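Local structure of chitin deacetylase (Bombyx mori, 5ZNT) at residues D45-N50 / F77-Y82; T83-V88 / V129-F134; V100-H105 / R146-R151. The protein hydrolyses the N-acetyl groups of N-acetylglucosamine units in chitin, a zinc-dependent deacetylation by a carbohydrate esterase family 4 enzyme that yields chitosan and acetate. One frame throughout, in Å; residues are numbered along the deposited sequence.

Overall arrangement
This chain is the deacetylase-bearing C-terminal part of a longer secreted protein. From the N terminus, contact 1 closes the loop that carries helix 53-59, bringing the end of strand 38-45 beside strand 75-78 of the parallel sheet. Contact 2 opens right after it, at the start of helix 85-93, and spans to the end of helix 117-134. Contact 3 opens inside the loop of contact 2 and closes beyond it, so these two cross and neither nests; it joins the loop after strand 97-100 to the loop after strand 144-145. Contacts 1 and 3, centres about 11 Å apart, share the zinc ion; contact 2 lies toward the glycosylated side, its centre about 10 Å from that of contact 1.

Contact 1: residues D45-N50 / F77-Y82; sequences DDAINN and FVSHKY. With ZN (zinc ion), chain C; NAG (2-acetamido-2-deoxy-beta-D-glucopyranose), chain B.
The zinc site of the deacetylase sits where two neighbouring parallel strands end, and Asp45 bridges Phe77 there with CA atoms 4.7 Å apart. From the next residue, Asp46 N donates a bent, weak bond to Phe77 O. Asp45 CA lies 3.3 Å from the same Phe77 O, a C-H...O contact beside the N-H one. The side chains of Asp45 and Phe77 run side by side, pointing the same way, with OD1 of Asp45 3.4 Å from CB of Phe77 and the carboxylate plane turned 81° from the ring. That OD1 also has a salt bridge to Arg146, while OD2 of Asp45 accepts a bond of 2.8 Å from O of zinc-bound water 1. Asp45 and Asp46 are the paired aspartates of the Thr-Phe-Asp-Asp motif of carbohydrate esterase family 4, and the second of them holds the metal, Asp46 OD1 standing 2.1 Å from the zinc ion. Its other oxygen, OD2, takes a bond from water 2, a second ligand of the ion; His101 and His105 complete the protein ligands. Beyond the motif the two segments stay joined by lighter contacts. CD1 of Ile48 touches CG2 of Val78 at 3.9 Å, the two side chains crossing at about a right angle, and CB of Ala47 lies 3.6 Å from Lys81 O. Asn49 has CG between its backbone N and carbonyl carbon (chi1 58°), and its ND2 donates to Tyr82 O at 3.0 Å, nearly straight at 163°. The oxygen lies in the amide plane of Asn49, whereas the donor stands above the carbonyl plane of Tyr82; OD1 of Asn49 turns to the backbone N of Asn51.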
loop_
_atom_site.group_PDB
_atom_site.type_symbol
_atom_site.label_atom_id
_atom_site.label_comp_id
_atom_site.label_asym_id
_atom_site.label_seq_id
_atom_site.Cartn_x
_atom_site.Cartn_y
_atom_site.Cartn_z
ATOM N N ASP A 45 3.381 4.582 -4.855
ATOM C CA ASP A 45 4.090 5.308 -3.838
ATOM C C ASP A 45 4.297 6.728 -4.300
ATOM O O ASP A 45 4.113 7.087 -5.481
ATOM C CB ASP A 45 5.358 4.577 -3.430
ATOM C CG ASP A 45 5.085 3.283 -2.699
ATOM O OD1 ASP A 45 3.899 2.912 -2.568
ATOM O OD2 ASP A 45 6.067 2.633 -2.269
ATOM N N ASP A 46 4.697 7.503 -3.309
ATOM C CA ASP A 46 5.255 8.829 -3.411
ATOM C C ASP A 46 4.222 9.801 -3.956
ATOM O O ASP A 46 3.133 9.456 -4.071
ATOM C CB ASP A 46 6.461 8.968 -4.393
ATOM C CG ASP A 46 7.618 7.968 -4.176
ATOM O OD1 ASP A 46 7.639 7.331 -3.150
ATOM O OD2 ASP A 46 8.469 7.912 -5.109
ATOM N N ALA A 47 4.611 11.024 -4.206
ATOM C CA ALA A 47 3.716 12.158 -4.352
ATOM C C ALA A 47 2.553 11.984 -5.317
ATOM O O ALA A 47 2.656 11.294 -6.243
ATOM C CB ALA A 47 4.493 13.428 -4.650
ATOM N N ILE A 48 1.461 12.657 -5.042
ATOM C CA ILE A 48 0.366 12.696 -5.955
ATOM C C ILE A 48 0.332 14.154 -6.415
ATOM O O ILE A 48 0.130 15.009 -5.639
ATOM C CB ILE A 48 -0.973 12.324 -5.326
ATOM C CG1 ILE A 48 -0.964 10.885 -4.883
ATOM C CG2 ILE A 48 -2.072 12.616 -6.298
ATOM C CD1 ILE A 48 -2.251 10.430 -4.339
ATOM N N ASN A 49 0.511 14.408 -7.690
ATOM C CA ASN A 49 0.522 15.787 -8.189
ATOM C C ASN A 49 0.361 15.737 -9.699
ATOM O O ASN A 49 0.061 14.682 -10.272
ATOM C CB ASN A 49 1.799 16.539 -7.753
ATOM C CG ASN A 49 3.082 15.866 -8.222
ATOM O OD1 ASN A 49 3.112 15.209 -9.249
ATOM N ND2 ASN A 49 4.165 16.068 -7.477
ATOM N N ASN A 50 0.590 16.875 -10.367
ATOM C CA ASN A 50 0.310 16.893 -11.793
ATOM C C ASN A 50 1.302 16.048 -12.594
ATOM O O ASN A 50 1.109 15.877 -13.801
ATOM C CB ASN A 50 0.266 18.344 -12.309
ATOM C CG ASN A 50 -1.124 18.972 -12.176
ATOM O OD1 ASN A 50 -2.116 18.264 -11.966
ATOM N ND2 ASN A 50 -1.204 20.296 -12.314
ATOM N N PHE A 77 0.405 5.198 -1.179
ATOM C CA PHE A 77 1.313 5.489 -0.070
ATOM C C PHE A 77 1.954 6.840 -0.369
ATOM O O PHE A 77 2.868 6.943 -1.188
ATOM C CB PHE A 77 2.348 4.375 0.097
ATOM C CG PHE A 77 1.752 3.095 0.626
ATOM C CD1 PHE A 77 1.515 2.938 1.986
ATOM C CD2 PHE A 77 1.396 2.076 -0.241
ATOM C CE1 PHE A 77 0.937 1.765 2.470
ATOM C CE2 PHE A 77 0.831 0.907 0.241
ATOM C CZ PHE A 77 0.599 0.757 1.584
ATOM N N VAL A 78 1.470 7.877 0.301
ATOM C CA VAL A 78 1.709 9.258 -0.117
ATOM C C VAL A 78 2.833 9.831 0.714
ATOM O O VAL A 78 2.800 9.747 1.946
ATOM C CB VAL A 78 0.427 10.101 0.029
ATOM C CG1 VAL A 78 0.701 11.569 -0.384
ATOM C CG2 VAL A 78 -0.696 9.490 -0.856
ATOM N N SER A 79 3.830 10.418 0.045
ATOM C CA SER A 79 4.865 11.205 0.700
ATOM C C SER A 79 4.549 12.690 0.516
ATOM O O SER A 79 3.872 13.075 -0.437
ATOM C CB SER A 79 6.257 10.874 0.121
ATOM O OG SER A 79 6.286 11.111 -1.294
ATOM N N HIS A 80 5.081 13.530 1.421
ATOM C CA HIS A 80 4.611 14.917 1.535
ATOM C C HIS A 80 5.121 15.808 0.408
ATOM O O HIS A 80 4.347 16.552 -0.196
ATOM C CB HIS A 80 5.030 15.486 2.896
ATOM C CG HIS A 80 4.732 16.951 3.084
ATOM N ND1 HIS A 80 3.508 17.519 2.779
ATOM C CD2 HIS A 80 5.501 17.954 3.569
ATOM C CE1 HIS A 80 3.538 18.811 3.078
ATOM N NE2 HIS A 80 4.736 19.100 3.561
ATOM N N LYS A 81 6.434 15.796 0.130
ATOM C CA LYS A 81 6.987 16.893 -0.657
ATOM C C LYS A 81 6.418 16.873 -2.066
ATOM O O LYS A 81 6.408 15.833 -2.736
ATOM C CB LYS A 81 8.527 16.832 -0.696
ATOM C CG LYS A 81 9.189 18.194 -0.955
ATOM C CD LYS A 81 10.745 18.035 -1.034
ATOM C CE LYS A 81 11.437 19.379 -1.075
ATOM N NZ LYS A 81 12.949 19.247 -1.001
ATOM N N TYR A 82 5.926 18.038 -2.507
ATOM C CA TYR A 82 5.317 18.274 -3.812
ATOM C C TYR A 82 3.936 17.658 -3.970
ATOM O O TYR A 82 3.400 17.645 -5.079
ATOM C CB TYR A 82 6.203 17.784 -4.964
ATOM C CG TYR A 82 7.648 18.238 -4.851
ATOM C CD1 TYR A 82 7.975 19.603 -4.822
ATOM C CD2 TYR A 82 8.686 17.306 -4.790
ATOM C CE1 TYR A 82 9.326 20.020 -4.731
ATOM C CE2 TYR A 82 10.016 17.705 -4.695
ATOM C CZ TYR A 82 10.335 19.057 -4.674
ATOM O OH TYR A 82 11.669 19.433 -4.571
HETATM ZN ZN ZN C . 8.993 6.088 -2.067
HETATM C C1 NAG B . -4.124 19.879 -7.774
HETATM C C2 NAG B . -4.004 20.477 -9.161
HETATM C C3 NAG B . -5.357 21.047 -9.587
HETATM C C4 NAG B . -6.462 20.004 -9.427
HETATM C C5 NAG B . -6.387 19.340 -8.054
HETATM C C6 NAG B . -7.323 18.163 -7.905
HETATM C C7 NAG B . -1.663 21.230 -9.343
HETATM C C8 NAG B . -0.770 22.426 -9.495
HETATM N N2 NAG B . -2.970 21.493 -9.252
HETATM O O3 NAG B . -5.236 21.483 -10.934
HETATM O O4 NAG B . -7.740 20.624 -9.368
HETATM O O5 NAG B . -5.064 18.861 -7.799
HETATM O O6 NAG B . -7.121 17.222 -8.951
HETATM O O7 NAG B . -1.215 20.076 -9.274
HETATM O O HOH W 1 8.487 3.968 -2.788
HETATM O O HOH W 2 10.238 6.176 -3.818
HETATM O O HOH W 3 10.328 4.369 -1.310
#

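Contact 2: residues T83-V88 / V129-F134; sequences TNYSAV and VIIEKF. With NAG (2-acetamido-2-deoxy-beta-D-glucopyranose), chain B.
Tyr85, in the first turn of helix 85-93, meets Phe134, at the end of helix 117-134, with CA atoms 5.8 Å apart. CB of Tyr85 packs 3.7 Å from CB of Phe134, and CG, anti to the carbonyl carbon (chi1 -74°), starts the ring off toward Ile130 and Ile131. Further out, the hydroxyl OH of Tyr85 lies 3.4 Å from CG2 of Ile130, while CE1 presents the ring edge, in plane, to Ile131 CG1 at 4.0 Å. Thr83 CG2 covers one ring face, over its centre. The same hydroxyl hydrogen-bonds to His80 ND1, so an alanine here would probably leave that nitrogen without its mate and open a gap beside Ile130 and Ile131. Val88 CG1 adds an apolar touch on Ile131 CG2 at 4.2 Å. Asn84 is the N-cap: its OD1 accepts from Ala87 N at 3.0 Å, with the donor well above the carbonyl plane. Its ND2 carries the N-linked glycan, bonded to C1 of the NAG at 1.4 Å. Val88 and Ile131 both rest on Ile98 of strand 97-100, so the two helices pack against that strand, while Tyr85 also touches Leu357 of strand 355-359.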
loop_
_atom_site.group_PDB
_atom_site.type_symbol
_atom_site.label_atom_id
_atom_site.label_comp_id
_atom_site.label_asym_id
_atom_site.label_seq_id
_atom_site.Cartn_x
_atom_site.Cartn_y
_atom_site.Cartn_z
ATOM N N THR A 83 3.326 17.157 -2.906
ATOM C CA THR A 83 2.023 16.535 -3.057
ATOM C C THR A 83 0.935 17.598 -3.155
ATOM O O THR A 83 1.030 18.664 -2.544
ATOM C CB THR A 83 1.769 15.580 -1.899
ATOM O OG1 THR A 83 2.463 14.376 -2.199
ATOM C CG2 THR A 83 0.266 15.273 -1.678
ATOM N N ASN A 84 -0.055 17.320 -3.991
ATOM C CA ASN A 84 -1.230 18.164 -4.181
ATOM C C ASN A 84 -2.337 17.582 -3.307
ATOM O O ASN A 84 -2.873 16.510 -3.611
ATOM C CB ASN A 84 -1.561 18.170 -5.665
ATOM C CG ASN A 84 -2.857 18.865 -6.008
ATOM O OD1 ASN A 84 -3.763 19.049 -5.183
ATOM N ND2 ASN A 84 -2.947 19.254 -7.266
ATOM N N TYR A 85 -2.659 18.262 -2.201
ATOM C CA TYR A 85 -3.589 17.677 -1.243
ATOM C C TYR A 85 -5.049 17.770 -1.668
ATOM O O TYR A 85 -5.867 17.002 -1.143
ATOM C CB TYR A 85 -3.379 18.292 0.147
ATOM C CG TYR A 85 -2.100 17.721 0.718
ATOM C CD1 TYR A 85 -2.097 16.476 1.370
ATOM C CD2 TYR A 85 -0.883 18.373 0.513
ATOM C CE1 TYR A 85 -0.919 15.934 1.858
ATOM C CE2 TYR A 85 0.300 17.846 0.989
ATOM C CZ TYR A 85 0.282 16.616 1.629
ATOM O OH TYR A 85 1.463 16.116 2.068
ATOM N N SER A 86 -5.393 18.660 -2.609
ATOM C CA SER A 86 -6.718 18.592 -3.235
ATOM C C SER A 86 -6.861 17.315 -4.039
ATOM O O SER A 86 -7.946 16.725 -4.095
ATOM C CB SER A 86 -6.939 19.782 -4.167
ATOM O OG SER A 86 -6.960 20.961 -3.402
ATOM N N ALA A 87 -5.781 16.906 -4.712
ATOM C CA ALA A 87 -5.809 15.674 -5.493
ATOM C C ALA A 87 -5.889 14.458 -4.585
ATOM O O ALA A 87 -6.608 13.497 -4.894
ATOM C CB ALA A 87 -4.578 15.598 -6.402
ATOM N N VAL A 88 -5.126 14.467 -3.480
ATOM C CA VAL A 88 -5.238 13.408 -2.484
ATOM C C VAL A 88 -6.686 13.305 -2.006
ATOM O O VAL A 88 -7.253 12.213 -1.902
ATOM C CB VAL A 88 -4.268 13.681 -1.307
ATOM C CG1 VAL A 88 -4.551 12.776 -0.149
ATOM C CG2 VAL A 88 -2.768 13.522 -1.744
ATOM N N VAL A 129 -1.052 13.572 9.977
ATOM C CA VAL A 129 -1.630 14.872 10.345
ATOM C C VAL A 129 -1.744 15.780 9.121
ATOM O O VAL A 129 -2.772 16.440 8.907
ATOM C CB VAL A 129 -0.780 15.527 11.451
ATOM C CG1 VAL A 129 -1.038 17.050 11.534
ATOM C CG2 VAL A 129 -1.025 14.845 12.805
ATOM N N ILE A 130 -0.690 15.837 8.304
ATOM C CA ILE A 130 -0.717 16.670 7.102
ATOM C C ILE A 130 -1.875 16.277 6.201
ATOM O O ILE A 130 -2.655 17.128 5.739
ATOM C CB ILE A 130 0.629 16.574 6.356
ATOM C CG1 ILE A 130 1.768 17.068 7.256
ATOM C CG2 ILE A 130 0.581 17.384 5.042
ATOM C CD1 ILE A 130 3.161 16.939 6.602
ATOM N N ILE A 131 -2.009 14.976 5.929
ATOM C CA ILE A 131 -3.070 14.508 5.036
ATOM C C ILE A 131 -4.438 14.843 5.603
ATOM O O ILE A 131 -5.303 15.381 4.895
ATOM C CB ILE A 131 -2.957 12.997 4.799
ATOM C CG1 ILE A 131 -1.671 12.670 4.015
ATOM C CG2 ILE A 131 -4.192 12.496 4.045
ATOM C CD1 ILE A 131 -1.376 11.158 3.991
ATOM N N GLU A 132 -4.671 14.477 6.871
ATOM C CA GLU A 132 -5.984 14.679 7.481
ATOM C C GLU A 132 -6.370 16.149 7.452
ATOM O O GLU A 132 -7.528 16.492 7.151
ATOM C CB GLU A 132 -5.995 14.136 8.913
ATOM C CG GLU A 132 -5.942 12.585 8.968
ATOM C CD GLU A 132 -5.929 12.017 10.401
ATOM O OE1 GLU A 132 -5.771 12.782 11.362
ATOM O OE2 GLU A 132 -6.069 10.792 10.574
ATOM N N LYS A 133 -5.400 17.039 7.705
ATOM C CA LYS A 133 -5.694 18.466 7.631
ATOM C C LYS A 133 -5.892 18.936 6.193
ATOM O O LYS A 133 -6.966 19.437 5.841
ATOM C CB LYS A 133 -4.598 19.298 8.295
ATOM C CG LYS A 133 -4.866 20.809 8.148
ATOM C CD LYS A 133 -3.933 21.645 9.035
ATOM C CE LYS A 133 -4.145 23.162 8.734
ATOM N NZ LYS A 133 -3.253 23.987 9.624
ATOM N N PHE A 134 -4.859 18.828 5.350
ATOM C CA PHE A 134 -4.928 19.508 4.058
ATOM C C PHE A 134 -5.753 18.780 3.017
ATOM O O PHE A 134 -6.118 19.406 2.014
ATOM C CB PHE A 134 -3.522 19.805 3.552
ATOM C CG PHE A 134 -2.842 20.799 4.422
ATOM C CD1 PHE A 134 -3.212 22.148 4.358
ATOM C CD2 PHE A 134 -1.942 20.380 5.398
ATOM C CE1 PHE A 134 -2.632 23.091 5.199
ATOM C CE2 PHE A 134 -1.355 21.315 6.260
ATOM C CZ PHE A 134 -1.697 22.675 6.153
HETATM C C1 NAG B . -4.124 19.879 -7.774
HETATM C C2 NAG B . -4.004 20.477 -9.161
HETATM C C3 NAG B . -5.357 21.047 -9.587
HETATM C C4 NAG B . -6.462 20.004 -9.427
HETATM C C5 NAG B . -6.387 19.340 -8.054
HETATM C C6 NAG B . -7.323 18.163 -7.905
HETATM C C7 NAG B . -1.663 21.230 -9.343
HETATM C C8 NAG B . -0.770 22.426 -9.495
HETATM N N2 NAG B . -2.970 21.493 -9.252
HETATM O O3 NAG B . -5.236 21.483 -10.934
HETATM O O4 NAG B . -7.740 20.624 -9.368
HETATM O O5 NAG B . -5.064 18.861 -7.799
HETATM O O6 NAG B . -7.121 17.222 -8.951
HETATM O O7 NAG B . -1.215 20.076 -9.274
HETATM O O HOH W 4 -7.841 19.742 -0.291
#

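Contact 3: residues V100-H105 / R146-R151; sequences VHSITH and RAPYLR. With ZN (zinc ion), chain C.
Arg146 O is approached twice by His101: ND1 donates to it at 2.7 Å, and the CA-H of the same histidine points at it in a C-H...O contact. The segments carry two sequence motifs of carbohydrate esterase family 4, His-Ser-Ile-Thr-His and Arg-Ala-Pro-Tyr, and this bond ties one to the other. Arg146 O lies close to the imidazole plane of His101, though the donor stands above the carbonyl plane. CG of His101 lies anti to the backbone N (chi1 -168°); the ring's rotation is then held from two sides, by ND1 on Arg146 O and by NE2 on the zinc ion. His101 NE2 and His105 NE2 each stand 2.1 Å from the zinc ion, whose six ligands also include Asp46 and three waters. Nearby, Arg146 N donates to Val100 O nearly along the C=O axis. Val100 is also backbone-bonded to Gly144, so the ends of strands 97-100 and 144-145 are held together here. The guanidinium of Arg146 leads away from His101, its NE bonding to Ser170 O. Ser102 OG bridges the loop between the histidines, donating to His101 O on a lone pair and accepting from His105 N at 2.9 Å, an ST motif. Pro148 packs beside this serine and against both rings. Its CB lies 3.9 Å from the centroid of the His105 ring and 2° off the normal, a CH-pi contact over the face, while CG stands over a face of His101. Tyr149 receives the edge of His105 on its face, in an offset edge-to-face pair with planes 72° apart. His105 ND1 also donates a weak bond of 3.2 Å to Tyr149 OH, which lies at the imidazole edge. Tyr149 N, finally, donates to O of zinc-bound water 3 at 2.8 Å.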
loop_
_atom_site.group_PDB
_atom_site.type_symbol
_atom_site.label_atom_id
_atom_site.label_comp_id
_atom_site.label_asym_id
_atom_site.label_seq_id
_atom_site.Cartn_x
_atom_site.Cartn_y
_atom_site.Cartn_z
ATOM N N VAL A 100 0.305 6.448 4.420
ATOM C CA VAL A 100 1.426 7.382 4.578
ATOM C C VAL A 100 2.728 6.727 4.156
ATOM O O VAL A 100 2.954 5.524 4.367
ATOM C CB VAL A 100 1.545 7.957 6.002
ATOM C CG1 VAL A 100 0.221 8.610 6.438
ATOM C CG2 VAL A 100 2.015 6.914 7.014
ATOM N N HIS A 101 3.603 7.549 3.582
ATOM C CA HIS A 101 4.905 7.170 3.061
ATOM C C HIS A 101 5.960 8.179 3.532
ATOM O O HIS A 101 6.955 8.415 2.842
ATOM C CB HIS A 101 4.839 7.091 1.535
ATOM C CG HIS A 101 6.018 6.436 0.874
ATOM N ND1 HIS A 101 6.582 5.263 1.328
ATOM C CD2 HIS A 101 6.701 6.768 -0.254
ATOM C CE1 HIS A 101 7.572 4.912 0.522
ATOM N NE2 HIS A 101 7.670 5.812 -0.443
ATOM N N SER A 102 5.709 8.816 4.687
ATOM C CA SER A 102 6.579 9.742 5.426
ATOM C C SER A 102 6.509 11.198 4.937
ATOM O O SER A 102 6.035 11.487 3.834
ATOM C CB SER A 102 8.047 9.289 5.432
ATOM O OG SER A 102 8.725 9.776 4.298
ATOM N N ILE A 103 6.981 12.115 5.778
ATOM C CA ILE A 103 7.074 13.529 5.405
ATOM C C ILE A 103 8.284 13.773 4.510
ATOM O O ILE A 103 8.167 14.351 3.423
ATOM C CB ILE A 103 7.145 14.401 6.673
ATOM C CG1 ILE A 103 5.787 14.393 7.389
ATOM C CG2 ILE A 103 7.636 15.844 6.303
ATOM C CD1 ILE A 103 5.781 15.168 8.731
ATOM N N THR A 104 9.461 13.325 4.938
ATOM C CA THR A 104 10.690 13.716 4.257
ATOM C C THR A 104 11.109 12.776 3.134
ATOM O O THR A 104 11.854 13.210 2.247
ATOM C CB THR A 104 11.876 13.805 5.236
ATOM O OG1 THR A 104 12.262 12.484 5.633
ATOM C CG2 THR A 104 11.521 14.628 6.485
ATOM N N HIS A 105 10.687 11.512 3.154
ATOM C CA HIS A 105 11.230 10.504 2.230
ATOM C C HIS A 105 12.766 10.542 2.230
ATOM O O HIS A 105 13.416 10.421 1.186
ATOM C CB HIS A 105 10.675 10.691 0.812
ATOM C CG HIS A 105 10.606 9.423 0.016
ATOM N ND1 HIS A 105 11.705 8.869 -0.616
ATOM C CD2 HIS A 105 9.563 8.600 -0.258
ATOM C CE1 HIS A 105 11.336 7.773 -1.257
ATOM N NE2 HIS A 105 10.045 7.577 -1.036
ATOM N N ARG A 146 3.948 2.722 4.757
ATOM C CA ARG A 146 5.031 2.076 4.020
ATOM C C ARG A 146 6.260 2.965 4.118
ATOM O O ARG A 146 6.195 4.152 3.774
ATOM C CB ARG A 146 4.668 1.838 2.553
ATOM C CG ARG A 146 5.825 1.257 1.715
ATOM C CD ARG A 146 5.308 0.818 0.329
ATOM N NE ARG A 146 4.505 -0.411 0.374
ATOM C CZ ARG A 146 3.764 -0.870 -0.635
ATOM N NH1 ARG A 146 3.704 -0.202 -1.788
ATOM N NH2 ARG A 146 3.089 -2.010 -0.491
ATOM N N ALA A 147 7.379 2.391 4.566
ATOM C CA ALA A 147 8.607 3.167 4.765
ATOM C C ALA A 147 9.319 3.426 3.441
ATOM O O ALA A 147 9.340 2.555 2.565
ATOM C CB ALA A 147 9.564 2.449 5.725
ATOM N N PRO A 148 9.891 4.627 3.274
ATOM C CA PRO A 148 10.760 4.895 2.129
ATOM C C PRO A 148 11.844 3.835 1.976
ATOM O O PRO A 148 12.389 3.321 2.965
ATOM C CB PRO A 148 11.365 6.268 2.460
ATOM C CG PRO A 148 10.280 6.946 3.263
ATOM C CD PRO A 148 9.699 5.818 4.123
ATOM N N TYR A 149 12.122 3.501 0.718
ATOM C CA TYR A 149 13.101 2.493 0.293
ATOM C C TYR A 149 12.857 1.128 0.956
ATOM O O TYR A 149 13.767 0.291 1.015
ATOM C CB TYR A 149 14.541 3.025 0.516
ATOM C CG TYR A 149 14.648 4.449 -0.013
ATOM C CD1 TYR A 149 14.822 4.703 -1.375
ATOM C CD2 TYR A 149 14.461 5.540 0.835
ATOM C CE1 TYR A 149 14.864 6.016 -1.868
ATOM C CE2 TYR A 149 14.480 6.859 0.347
ATOM C CZ TYR A 149 14.679 7.075 -0.996
ATOM O OH TYR A 149 14.708 8.364 -1.470
ATOM N N LEU A 150 11.623 0.893 1.431
ATOM C CA LEU A 150 11.230 -0.334 2.122
ATOM C C LEU A 150 12.199 -0.665 3.261
ATOM O O LEU A 150 12.545 -1.827 3.499
ATOM C CB LEU A 150 11.113 -1.509 1.139
ATOM C CG LEU A 150 10.157 -1.286 -0.056
ATOM C CD1 LEU A 150 10.061 -2.543 -0.926
ATOM C CD2 LEU A 150 8.759 -0.940 0.457
ATOM N N ARG A 151 12.636 0.369 3.988
ATOM C CA ARG A 151 13.525 0.167 5.130
ATOM C C ARG A 151 12.682 -0.088 6.370
ATOM O O ARG A 151 12.062 0.833 6.914
ATOM C CB ARG A 151 14.440 1.370 5.339
ATOM C CG ARG A 151 15.328 1.728 4.162
ATOM C CD ARG A 151 16.100 0.527 3.630
ATOM N NE ARG A 151 16.995 -0.053 4.632
ATOM C CZ ARG A 151 17.720 -1.147 4.421
ATOM N NH1 ARG A 151 17.644 -1.773 3.250
ATOM N NH2 ARG A 151 18.505 -1.628 5.380
HETATM ZN ZN ZN C . 8.993 6.088 -2.067
HETATM O O HOH W 3 10.328 4.369 -1.310
HETATM O O HOH W 1 8.487 3.968 -2.788
HETATM O O HOH W 2 10.238 6.176 -3.818
#